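PDB 2CIU: import inner membrane translocase subunit TIM21 mitochondrial from Saccharomyces cerevisiae, which helps to carry transit-peptide proteins across the mitochondrial inner membrane as a part of the TIM23 complex, keeping the TOM and TIM23 complexes in close contact. Local coordinates for residues S16-N21 against Y115-P120; A85-E90 against I103-D108. All blocks are in the same frame, centred on the assembly; numbering follows the deposited sequence.

Contact 1: S16-N21 against Y115-P120; sequences SMVEKN and YYLIKP
A chi1 of -74° sets CG of Leu-117 anti to the carbonyl carbon, from where its two methyls meet Val-18 and Asn-21 on and just beyond helix 6-20, while Asn-21 sends its own CG anti to the backbone N (chi1 -176°) and slides past the leucine in the opposite direction. The two methyls of Leu-117 divide the work. CD1 lies 3.6 Å from Val-18 CG2, the two side chains crossing at about a right angle, and CD2 rests against the amide of Asn-21, 3.2 Å from ND2. A branched leucine suits this place because one fork meets the helix and the other Asn-21, where the chain turns into helix 22-27. Asn-21 is the N-cap of that helix: its OD1 accepts from the backbone N of Ile-24, a task for which a short polar side chain is well made. The same amide reaches tip to tip toward Tyr-115, OD1 standing 4.0 Å from Tyr-115 OH with amide and ring planes 73° apart; the hydroxyl itself is hydrogen-bonded to Asp-23. Farther back along the helix, the flexible Met-17 bends at chi3 and lays CE 3.9 Å from Ile-118 CD1, again nearly at a right angle. Leu-117 and Ile-118 both face Met-105, a classic beta bulge, and helix 6-20 packs against this bulge at the margin of the antiparallel sheet of Tim21's intermembrane-space domain.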
ATOM      1  N   SER A  16       4.241   6.915   1.465  1.00 17.11           N
ATOM      2  CA  SER A  16       4.225   8.129   2.269  1.00 17.48           C
ATOM      3  C   SER A  16       2.883   8.292   2.966  1.00 16.89           C
ATOM      4  O   SER A  16       2.822   8.709   4.123  1.00 19.78           O
ATOM      5  CB  SER A  16       4.542   9.344   1.402  1.00 20.96           C
ATOM      6  OG  SER A  16       5.881   9.268   0.948  1.00 30.52           O
ATOM      7  N   MET A  17       1.797   7.947   2.275  1.00 14.09           N
ATOM      8  CA  MET A  17       0.467   8.034   2.865  1.00 16.41           C
ATOM      9  C   MET A  17       0.322   7.071   4.038  1.00 16.83           C
ATOM     10  O   MET A  17      -0.258   7.400   5.068  1.00 18.09           O
ATOM     11  CB  MET A  17      -0.599   7.668   1.841  1.00 23.87           C
ATOM     12  CG  MET A  17      -0.751   8.614   0.692  1.00 28.47           C
ATOM     13  SD  MET A  17      -1.933   7.879  -0.454  1.00 35.22           S
ATOM     14  CE  MET A  17      -3.297   7.676   0.620  1.00 17.11           C
ATOM     15  N   VAL A  18       0.828   5.859   3.856  1.00 16.40           N
ATOM     16  CA  VAL A  18       0.750   4.838   4.883  1.00 16.50           C
ATOM     17  C   VAL A  18       1.519   5.234   6.135  1.00 15.67           C
ATOM     18  O   VAL A  18       1.017   5.125   7.251  1.00 17.67           O
ATOM     19  CB  VAL A  18       1.317   3.510   4.347  1.00 15.24           C
ATOM     20  CG1 VAL A  18       1.307   2.446   5.443  1.00 17.31           C
ATOM     21  CG2 VAL A  18       0.512   3.071   3.132  1.00 15.55           C
ATOM     22  N   GLU A  19       2.743   5.694   5.921  1.00 17.28           N
ATOM     23  CA  GLU A  19       3.636   6.086   7.003  1.00 23.90           C
ATOM     24  C   GLU A  19       3.110   7.237   7.847  1.00 23.61           C
ATOM     25  O   GLU A  19       3.351   7.288   9.054  1.00 20.85           O
ATOM     26  CB  GLU A  19       4.997   6.458   6.417  1.00 23.27           C
ATOM     27  CG  GLU A  19       6.008   6.954   7.424  1.00 32.38           C
ATOM     28  CD  GLU A  19       7.272   7.414   6.751  1.00 24.43           C
ATOM     29  OE1 GLU A  19       7.186   8.315   5.889  1.00 29.76           O
ATOM     30  OE2 GLU A  19       8.348   6.874   7.078  1.00 39.53           O
ATOM     31  N   LYS A  20       2.389   8.159   7.217  1.00 24.31           N
ATOM     32  CA  LYS A  20       1.859   9.317   7.934  1.00 24.90           C
ATOM     33  C   LYS A  20       0.497   9.075   8.569  1.00 23.38           C
ATOM     34  O   LYS A  20      -0.017   9.926   9.293  1.00 27.38           O
ATOM     35  CB  LYS A  20       1.774  10.525   6.995  1.00 24.52           C
ATOM     36  N   ASN A  21      -0.091   7.909   8.320  1.00 17.97           N
ATOM     37  CA  ASN A  21      -1.405   7.620   8.873  1.00 18.90           C
ATOM     38  C   ASN A  21      -1.332   7.149  10.320  1.00 22.08           C
ATOM     39  O   ASN A  21      -0.805   6.073  10.603  1.00 19.00           O
ATOM     40  CB  ASN A  21      -2.113   6.568   8.015  1.00 19.81           C
ATOM     41  CG  ASN A  21      -3.521   6.303   8.478  1.00 22.34           C
ATOM     42  OD1 ASN A  21      -3.741   5.668   9.506  1.00 23.19           O
ATOM     43  ND2 ASN A  21      -4.493   6.807   7.722  1.00 32.50           N
ATOM     44  N   TYR A 115      -7.470  -2.362   6.889  1.00 12.79           N
ATOM     45  CA  TYR A 115      -7.677  -0.927   6.978  1.00 13.13           C
ATOM     46  C   TYR A 115      -7.638  -0.235   5.624  1.00 15.04           C
ATOM     47  O   TYR A 115      -6.623  -0.262   4.931  1.00 16.37           O
ATOM     48  CB  TYR A 115      -6.605  -0.322   7.892  1.00 13.87           C
ATOM     49  CG  TYR A 115      -6.880   1.095   8.302  1.00 16.42           C
ATOM     50  CD1 TYR A 115      -7.411   1.382   9.559  1.00 21.39           C
ATOM     51  CD2 TYR A 115      -6.633   2.151   7.430  1.00 15.77           C
ATOM     52  CE1 TYR A 115      -7.690   2.692   9.932  1.00 22.01           C
ATOM     53  CE2 TYR A 115      -6.904   3.464   7.797  1.00 19.97           C
ATOM     54  CZ  TYR A 115      -7.432   3.725   9.045  1.00 21.30           C
ATOM     55  OH  TYR A 115      -7.704   5.026   9.394  1.00 22.28           O
ATOM     56  N   TYR A 116      -8.743   0.394   5.243  1.00 14.05           N
ATOM     57  CA  TYR A 116      -8.785   1.092   3.965  1.00 14.51           C
ATOM     58  C   TYR A 116      -8.375   2.554   4.057  1.00 17.79           C
ATOM     59  O   TYR A 116      -8.981   3.338   4.786  1.00 20.67           O
ATOM     60  CB  TYR A 116     -10.195   1.011   3.358  1.00 13.61           C
ATOM     61  CG  TYR A 116     -10.487  -0.313   2.694  1.00 14.58           C
ATOM     62  CD1 TYR A 116     -10.329  -0.463   1.317  1.00 15.44           C
ATOM     63  CD2 TYR A 116     -10.869  -1.427   3.443  1.00 16.95           C
ATOM     64  CE1 TYR A 116     -10.542  -1.694   0.697  1.00 14.79           C
ATOM     65  CE2 TYR A 116     -11.087  -2.667   2.832  1.00 20.18           C
ATOM     66  CZ  TYR A 116     -10.916  -2.788   1.460  1.00 16.50           C
ATOM     67  OH  TYR A 116     -11.087  -4.011   0.852  1.00 22.65           O
ATOM     68  N   LEU A 117      -7.326   2.909   3.331  1.00 14.24           N
ATOM     69  CA  LEU A 117      -6.874   4.291   3.269  1.00 14.94           C
ATOM     70  C   LEU A 117      -7.709   4.973   2.197  1.00 18.24           C
ATOM     71  O   LEU A 117      -8.051   6.146   2.304  1.00 18.88           O
ATOM     72  CB  LEU A 117      -5.393   4.371   2.899  1.00 19.16           C
ATOM     73  CG  LEU A 117      -4.412   3.979   4.007  1.00 20.96           C
ATOM     74  CD1 LEU A 117      -2.985   3.992   3.459  1.00 23.78           C
ATOM     75  CD2 LEU A 117      -4.549   4.945   5.173  1.00 28.01           C
ATOM     76  N   ILE A 118      -8.030   4.223   1.149  1.00 16.20           N
ATOM     77  CA  ILE A 118      -8.840   4.754   0.066  1.00 17.54           C
ATOM     78  C   ILE A 118      -9.891   3.714  -0.259  1.00 18.23           C
ATOM     79  O   ILE A 118      -9.571   2.616  -0.713  1.00 15.65           O
ATOM     80  CB  ILE A 118      -7.978   5.056  -1.177  1.00 21.76           C
ATOM     81  CG1 ILE A 118      -6.983   6.169  -0.827  1.00 25.03           C
ATOM     82  CG2 ILE A 118      -8.865   5.461  -2.355  1.00 21.41           C
ATOM     83  CD1 ILE A 118      -6.028   6.533  -1.921  1.00 30.43           C
ATOM     84  N   LYS A 119     -11.146   4.052   0.022  1.00 20.07           N
ATOM     85  CA  LYS A 119     -12.251   3.145  -0.252  1.00 25.91           C
ATOM     86  C   LYS A 119     -12.756   3.405  -1.656  1.00 24.18           C
ATOM     87  O   LYS A 119     -13.010   4.548  -2.037  1.00 24.28           O
ATOM     88  CB  LYS A 119     -13.380   3.349   0.759  1.00 27.61           C
ATOM     89  CG  LYS A 119     -13.090   2.753   2.123  1.00 35.22           C
ATOM     90  CD  LYS A 119     -14.260   2.963   3.066  1.00 39.78           C
ATOM     91  CE  LYS A 119     -13.998   2.330   4.419  1.00 38.29           C
ATOM     92  NZ  LYS A 119     -15.157   2.500   5.342  1.00 43.90           N
ATOM     93  N   PRO A 120     -12.915   2.337  -2.447  1.00 24.01           N
ATOM     94  CA  PRO A 120     -13.388   2.462  -3.826  1.00 22.27           C
ATOM     95  C   PRO A 120     -14.750   3.133  -3.945  1.00 22.41           C
ATOM     96  O   PRO A 120     -15.575   3.069  -3.026  1.00 23.01           O
ATOM     97  CB  PRO A 120     -13.422   1.013  -4.310  1.00 24.07           C
ATOM     98  CG  PRO A 120     -12.380   0.341  -3.476  1.00 26.83           C
ATOM     99  CD  PRO A 120     -12.640   0.929  -2.117  1.00 26.76           C
TER

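Contact 2: A85-E90 against I103-D108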
ATOM      1  N   ALA A  85       3.251  -4.931   7.582  1.00 12.48           N
ATOM      2  CA  ALA A  85       1.961  -4.734   6.932  1.00 12.42           C
ATOM      3  C   ALA A  85       2.110  -5.004   5.444  1.00 12.60           C
ATOM      4  O   ALA A  85       3.184  -4.823   4.876  1.00 13.87           O
ATOM      5  CB  ALA A  85       1.473  -3.293   7.143  1.00 15.03           C
ATOM      6  N   LEU A  86       1.031  -5.483   4.827  1.00 10.13           N
ATOM      7  CA  LEU A  86       1.002  -5.681   3.390  1.00 10.26           C
ATOM      8  C   LEU A  86       0.083  -4.574   2.897  1.00 13.60           C
ATOM      9  O   LEU A  86      -1.021  -4.417   3.402  1.00 14.98           O
ATOM     10  CB  LEU A  86       0.412  -7.050   3.025  1.00  9.62           C
ATOM     11  CG  LEU A  86       0.155  -7.276   1.526  1.00 14.54           C
ATOM     12  CD1 LEU A  86       1.418  -7.070   0.706  1.00 19.24           C
ATOM     13  CD2 LEU A  86      -0.346  -8.688   1.341  1.00 22.46           C
ATOM     14  N   VAL A  87       0.546  -3.792   1.930  1.00 10.88           N
ATOM     15  CA  VAL A  87      -0.236  -2.689   1.383  1.00 10.43           C
ATOM     16  C   VAL A  87      -0.625  -3.045  -0.039  1.00 10.35           C
ATOM     17  O   VAL A  87       0.207  -3.505  -0.818  1.00 11.63           O
ATOM     18  CB  VAL A  87       0.589  -1.372   1.351  1.00 10.48           C
ATOM     19  CG1 VAL A  87      -0.250  -0.223   0.813  1.00 10.30           C
ATOM     20  CG2 VAL A  87       1.097  -1.047   2.755  1.00 14.20           C
ATOM     21  N   HIS A  88      -1.902  -2.856  -0.361  1.00 10.40           N
ATOM     22  CA  HIS A  88      -2.401  -3.133  -1.701  1.00 10.17           C
ATOM     23  C   HIS A  88      -2.905  -1.816  -2.276  1.00 11.68           C
ATOM     24  O   HIS A  88      -3.651  -1.098  -1.619  1.00 13.84           O
ATOM     25  CB  HIS A  88      -3.570  -4.123  -1.640  1.00 11.18           C
ATOM     26  CG  HIS A  88      -4.322  -4.232  -2.929  1.00 15.66           C
ATOM     27  ND1 HIS A  88      -3.948  -5.092  -3.940  1.00 17.56           N
ATOM     28  CD2 HIS A  88      -5.387  -3.540  -3.397  1.00 14.85           C
ATOM     29  CE1 HIS A  88      -4.749  -4.922  -4.976  1.00 18.67           C
ATOM     30  NE2 HIS A  88      -5.630  -3.987  -4.673  1.00 14.58           N
ATOM     31  N   LEU A  89      -2.496  -1.516  -3.501  1.00  9.52           N
ATOM     32  CA  LEU A  89      -2.897  -0.296  -4.178  1.00 11.42           C
ATOM     33  C   LEU A  89      -3.362  -0.574  -5.599  1.00 12.81           C
ATOM     34  O   LEU A  89      -2.754  -1.372  -6.314  1.00 13.48           O
ATOM     35  CB  LEU A  89      -1.707   0.682  -4.232  1.00 16.53           C
ATOM     36  CG  LEU A  89      -1.833   1.947  -5.083  1.00 21.95           C
ATOM     37  CD1 LEU A  89      -2.895   2.862  -4.491  1.00 20.37           C
ATOM     38  CD2 LEU A  89      -0.472   2.666  -5.145  1.00 19.82           C
ATOM     39  N   GLU A  90      -4.468   0.064  -5.971  1.00 10.96           N
ATOM     40  CA  GLU A  90      -5.008   0.006  -7.320  1.00 10.36           C
ATOM     41  C   GLU A  90      -5.076   1.459  -7.785  1.00 11.15           C
ATOM     42  O   GLU A  90      -5.653   2.303  -7.099  1.00 14.55           O
ATOM     43  CB  GLU A  90      -6.422  -0.574  -7.343  1.00 10.17           C
ATOM     44  CG  GLU A  90      -6.944  -0.720  -8.774  1.00 16.46           C
ATOM     45  CD  GLU A  90      -8.399  -1.157  -8.835  1.00 16.38           C
ATOM     46  OE1 GLU A  90      -8.905  -1.697  -7.834  1.00 17.61           O
ATOM     47  OE2 GLU A  90      -9.033  -0.963  -9.897  1.00 18.01           O
ATOM     48  N   ILE A 103      -7.540   4.311  -6.811  1.00 12.31           N
ATOM     49  CA  ILE A 103      -8.873   3.723  -6.829  1.00 15.03           C
ATOM     50  C   ILE A 103      -9.213   2.940  -5.562  1.00 15.31           C
ATOM     51  O   ILE A 103     -10.346   2.977  -5.076  1.00 16.06           O
ATOM     52  CB  ILE A 103      -9.004   2.764  -8.039  1.00 14.92           C
ATOM     53  CG1 ILE A 103      -8.812   3.538  -9.341  1.00 19.77           C
ATOM     54  CG2 ILE A 103     -10.361   2.060  -8.011  1.00 17.29           C
ATOM     55  CD1 ILE A 103      -8.792   2.656 -10.571  1.00 25.11           C
ATOM     56  N   ASN A 104      -8.225   2.244  -5.020  1.00 14.42           N
ATOM     57  CA  ASN A 104      -8.437   1.412  -3.848  1.00 13.52           C
ATOM     58  C   ASN A 104      -7.087   1.269  -3.163  1.00 12.99           C
ATOM     59  O   ASN A 104      -6.080   1.106  -3.829  1.00 15.44           O
ATOM     60  CB  ASN A 104      -8.938   0.030  -4.314  1.00 15.49           C
ATOM     61  CG  ASN A 104      -9.198  -0.936  -3.170  1.00 20.29           C
ATOM     62  OD1 ASN A 104      -9.114  -2.160  -3.345  1.00 23.00           O
ATOM     63  ND2 ASN A 104      -9.525  -0.403  -2.001  1.00 19.58           N
ATOM     64  N   MET A 105      -7.064   1.361  -1.842  1.00 11.20           N
ATOM     65  CA  MET A 105      -5.813   1.185  -1.124  1.00 12.00           C
ATOM     66  C   MET A 105      -6.098   0.703   0.287  1.00 15.21           C
ATOM     67  O   MET A 105      -6.861   1.324   1.027  1.00 15.34           O
ATOM     68  CB  MET A 105      -5.018   2.491  -1.100  1.00 13.27           C
ATOM     69  CG  MET A 105      -3.663   2.324  -0.434  1.00 13.35           C
ATOM     70  SD  MET A 105      -2.745   3.890  -0.388  1.00 22.08           S
ATOM     71  CE  MET A 105      -1.125   3.254  -0.242  1.00 23.40           C
ATOM     72  N   TYR A 106      -5.529  -0.442   0.652  1.00 12.20           N
ATOM     73  CA  TYR A 106      -5.754  -0.950   1.988  1.00 12.69           C
ATOM     74  C   TYR A 106      -4.483  -1.547   2.554  1.00 14.01           C
ATOM     75  O   TYR A 106      -3.509  -1.804   1.835  1.00 13.27           O
ATOM     76  CB  TYR A 106      -6.922  -1.957   2.015  1.00 12.71           C
ATOM     77  CG  TYR A 106      -6.707  -3.248   1.246  1.00 13.71           C
ATOM     78  CD1 TYR A 106      -5.932  -4.286   1.773  1.00 14.55           C
ATOM     79  CD2 TYR A 106      -7.285  -3.426  -0.011  1.00 15.57           C
ATOM     80  CE1 TYR A 106      -5.737  -5.476   1.062  1.00 13.35           C
ATOM     81  CE2 TYR A 106      -7.098  -4.604  -0.728  1.00 11.75           C
ATOM     82  CZ  TYR A 106      -6.327  -5.620  -0.194  1.00 15.06           C
ATOM     83  OH  TYR A 106      -6.117  -6.765  -0.928  1.00 20.25           O
ATOM     84  N   VAL A 107      -4.497  -1.740   3.864  1.00 12.15           N
ATOM     85  CA  VAL A 107      -3.347  -2.263   4.569  1.00 12.58           C
ATOM     86  C   VAL A 107      -3.755  -3.404   5.452  1.00 14.79           C
ATOM     87  O   VAL A 107      -4.692  -3.277   6.238  1.00 13.57           O
ATOM     88  CB  VAL A 107      -2.714  -1.173   5.458  1.00 12.18           C
ATOM     89  CG1 VAL A 107      -1.492  -1.732   6.160  1.00 15.98           C
ATOM     90  CG2 VAL A 107      -2.373   0.036   4.615  1.00 12.37           C
ATOM     91  N   ASP A 108      -3.050  -4.521   5.311  1.00  9.75           N
ATOM     92  CA  ASP A 108      -3.316  -5.706   6.110  1.00 12.33           C
ATOM     93  C   ASP A 108      -2.187  -5.949   7.105  1.00 13.10           C
ATOM     94  O   ASP A 108      -1.059  -6.220   6.697  1.00 12.33           O
ATOM     95  CB  ASP A 108      -3.419  -6.959   5.229  1.00 10.59           C
ATOM     96  CG  ASP A 108      -4.734  -7.051   4.463  1.00 12.95           C
ATOM     97  OD1 ASP A 108      -5.733  -6.434   4.881  1.00 14.58           O
ATOM     98  OD2 ASP A 108      -4.757  -7.778   3.441  1.00 16.83           O
TER
HETATM   99  O   HOH W   1      -8.095  -3.345  -5.913  1.00 15.65           O
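His-88 and Tyr-106 face each other as a hydrogen-bonded pair of antiparallel strands, and their rings lie nearly parallel, with planes 21° apart, but slid so far that they barely overlap. What sits over the tyrosine is mainly His-88 CB, 3.7 Å from the centroid of the Tyr-106 ring in a CH-pi contact, while His-88 CD2 comes within 3.3 Å of Tyr-106 CE2. A chi1 of 65° puts Tyr-106 CG between the backbone N and the carbonyl carbon, and from there the ring turns one face to His-88 CB. An alanine here would remove the ring, and would probably leave His-88 CB and CD2 without their aromatic neighbour and Arg-114 without its cation-pi partner, opening a gap beside the imidazole. At the imidazole edge a water lies in the ring plane, 2.8 Å from His-88 NE2, and donates to both Glu-90 OE1 and Asn-104 OD1, tying together three polar side chains on one face. Imidazole, carboxylate and amide suit this face, for each has a further partner: Arg-75 for His-88, His-71 for Glu-90 and the carbonyl of Ile-118 for Asn-104.

The strands form a beta hairpin, with hydrogen-bonded pairs at Leu-86 with Asp-108, His-88 with Tyr-106 and Glu-90 with Asn-104, and non-hydrogen-bonded pairs between them. Its regular ladder is broken by a classic beta bulge, where Ile-103 and Asn-104 both face Glu-90: Glu-90 O accepts from Ile-103 N at 2.8 Å and, weakly, from Asn-104 N.

The other face is apolar, as befits the side turned to helix 6-20. Val-87 and Val-107 lie side by side, pointing the same way, and Ala-85 CB is pressed to 3.5 Å from Val-107 CG1, a closeness that suits the small alanine. Met-105, extended beyond CG, brings CE 3.7 Å from Val-87 CG1 and also packs on Ala-14 and Val-18.

In the fold
The centres of contacts 1 and 2 are about 7 Å apart, and both reach the same antiparallel sheet. Along the chain, helix 6-20 comes first, then strands 84-92 and 101-108 of contact 2, and finally strand 115-116, so contact 1 joins parts from near the two ends of the domain and contact 2 falls between them. Strand 101-108 of contact 2 links the two, pairing with 84-92 and with 115-116; Tyr-115 O and Val-107 N, 2.8 Å apart, probably form one of the bonds. Helix 6-20 packs on Leu-89 and Met-105 as well as on Leu-117 and Ile-118, so the N-terminal helix and the C-terminal part of the chain meet on the same sheet.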